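Local coordinates for deseasin MCP-01 (Pseudoalteromonas sp., PDB 3VV3), which breaks down collagen as a serine protease of the subtilisin family, probably through a Ser-His-Asp catalytic triad, at residues A[88-93]-A[133-138]. Numbering follows the deposited sequence.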
loop_
_atom_site.group_PDB
_atom_site.type_symbol
_atom_site.label_atom_id
_atom_site.label_comp_id
_atom_site.label_asym_id
_atom_site.label_seq_id
_atom_site.Cartn_x
_atom_site.Cartn_y
_atom_site.Cartn_z
ATOM N N HIS A 88 20.115 0.352 17.127
ATOM C CA HIS A 88 19.849 0.223 15.695
ATOM C C HIS A 88 19.046 1.387 15.116
ATOM O O HIS A 88 18.754 1.409 13.916
ATOM C CB HIS A 88 19.083 -1.074 15.429
ATOM C CG HIS A 88 19.822 -2.305 15.845
ATOM N ND1 HIS A 88 21.047 -2.651 15.317
ATOM C CD2 HIS A 88 19.506 -3.278 16.732
ATOM C CE1 HIS A 88 21.456 -3.783 15.862
ATOM N NE2 HIS A 88 20.535 -4.190 16.717
ATOM N N GLY A 89 18.679 2.341 15.965
ATOM C CA GLY A 89 17.795 3.418 15.553
ATOM C C GLY A 89 16.755 3.672 16.626
ATOM O O GLY A 89 16.948 3.281 17.778
ATOM N N ILE A 90 15.644 4.301 16.253
ATOM C CA ILE A 90 14.658 4.706 17.248
ATOM C C ILE A 90 13.226 4.534 16.789
ATOM O O ILE A 90 12.951 4.320 15.604
ATOM C CB ILE A 90 14.821 6.193 17.645
ATOM C CG1 ILE A 90 14.602 7.106 16.428
ATOM C CG2 ILE A 90 16.182 6.438 18.313
ATOM C CD1 ILE A 90 14.362 8.584 16.778
ATOM N N ASN A 91 12.321 4.633 17.759
ATOM C CA ASN A 91 10.896 4.758 17.499
ATOM C C ASN A 91 10.513 6.195 17.859
ATOM O O ASN A 91 10.567 6.578 19.034
ATOM C CB ASN A 91 10.128 3.743 18.355
ATOM C CG ASN A 91 8.620 3.796 18.142
ATOM O OD1 ASN A 91 8.043 4.869 17.968
ATOM N ND2 ASN A 91 7.975 2.630 18.177
ATOM N N ALA A 92 10.171 6.995 16.849
ATOM C CA ALA A 92 9.864 8.417 17.056
ATOM C C ALA A 92 8.490 8.660 17.665
ATOM O O ALA A 92 8.169 9.785 18.065
ATOM C CB ALA A 92 10.012 9.198 15.747
ATOM N N ILE A 93 7.672 7.614 17.719
ATOM C CA ILE A 93 6.367 7.709 18.357
ATOM C C ILE A 93 6.497 7.589 19.886
ATOM O O ILE A 93 5.912 8.383 20.639
ATOM C CB ILE A 93 5.405 6.623 17.814
ATOM C CG1 ILE A 93 5.319 6.694 16.285
ATOM C CG2 ILE A 93 4.031 6.772 18.451
ATOM C CD1 ILE A 93 4.604 5.495 15.665
ATOM N N VAL A 133 20.205 2.287 9.324
ATOM C CA VAL A 133 19.634 2.749 10.591
ATOM C C VAL A 133 18.161 3.095 10.393
ATOM O O VAL A 133 17.791 3.756 9.423
ATOM C CB VAL A 133 20.401 3.975 11.173
ATOM C CG1 VAL A 133 20.631 5.044 10.115
ATOM C CG2 VAL A 133 19.661 4.552 12.388
ATOM N N GLY A 134 17.315 2.629 11.305
ATOM C CA GLY A 134 15.890 2.858 11.154
ATOM C C GLY A 134 15.360 3.925 12.079
ATOM O O GLY A 134 15.817 4.057 13.213
ATOM N N CYS A 135 14.408 4.708 11.582
ATOM C CA CYS A 135 13.569 5.513 12.458
ATOM C C CYS A 135 12.117 5.207 12.117
ATOM O O CYS A 135 11.661 5.435 10.990
ATOM C CB CYS A 135 13.852 7.011 12.327
ATOM S SG CYS A 135 12.894 8.013 13.508
ATOM N N LYS A 136 11.422 4.650 13.098
ATOM C CA LYS A 136 10.031 4.258 12.965
ATOM C C LYS A 136 9.146 5.418 13.389
ATOM O O LYS A 136 9.122 5.776 14.568
ATOM C CB LYS A 136 9.777 3.030 13.852
ATOM C CG LYS A 136 8.319 2.612 13.980
ATOM C CD LYS A 136 8.205 1.328 14.805
ATOM C CE LYS A 136 6.753 0.870 14.892
ATOM N NZ LYS A 136 6.196 0.569 13.524
ATOM N N PHE A 137 8.439 6.031 12.436
ATOM C CA PHE A 137 7.464 7.071 12.776
ATOM C C PHE A 137 6.038 6.645 12.410
ATOM O O PHE A 137 5.083 7.350 12.722
ATOM C CB PHE A 137 7.809 8.439 12.145
ATOM C CG PHE A 137 7.361 8.593 10.709
ATOM C CD1 PHE A 137 8.030 7.938 9.683
ATOM C CD2 PHE A 137 6.276 9.399 10.391
ATOM C CE1 PHE A 137 7.622 8.080 8.353
ATOM C CE2 PHE A 137 5.865 9.553 9.062
ATOM C CZ PHE A 137 6.540 8.890 8.046
ATOM N N LEU A 138 5.911 5.488 11.763
ATOM C CA LEU A 138 4.610 4.923 11.429
ATOM C C LEU A 138 4.362 3.671 12.252
ATOM O O LEU A 138 5.195 2.770 12.281
ATOM C CB LEU A 138 4.543 4.576 9.939
ATOM C CG LEU A 138 4.650 5.798 9.032
ATOM C CD1 LEU A 138 4.860 5.381 7.584
ATOM C CD2 LEU A 138 3.415 6.688 9.183
#
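Ile90 and Cys135 sit side by side on neighbouring parallel strands, on the face of the sheet covered by helix 146-161. CG1 of Ile90 lies 3.5 Å from SG of Cys135, and its CD1 reaches the same sulphur. That SG stands anti to its backbone N (chi1 -176°) and is joined to Cys152 of the helix, so the isoleucine packs directly on a disulfide. Ala92 CB touches Cys135 SG as well, at 3.8 Å.

On the other face Asn91 and Lys136 run side by side and point the same way, ND2 of Asn91 lying 3.6 Å from CD of Lys136. The chain of Lys136 is extended as far as CE; its chi4 of 61° then turns Lys136 NZ to Leu138 O, 2.7 Å away. NZ also bonds Thr51 O and forms a salt bridge with Asp102. Asn91 OD1 turns back to its own segment, accepting from Ile93 N in an Asx turn, just where the strand ends. Beyond it, Ile93 lays CD1 against Phe137 O.

Between the two faces, Ile90 N donates to Gly134 O, and Ile90 O accepts from Lys136 N at 3.0 Å, while Ala92 N closes the ladder on Lys136 O at 2.8 Å. Gly89 CA makes a CA-H...O contact of 3.1 Å with Gly134 O, and a CB on this residue would clash with that oxygen.

Within this chain strand 89-91 is an outermost strand of the subtilase parallel sheet, joined to strand 131-136 in a beta-alpha-beta unit by helix 105-114. On one face Cys135 ties strand 131-136 covalently to helix 146-161; on the other, a buried ammonium is matched by carboxylate and carbonyl oxygens, which would probably keep it charged.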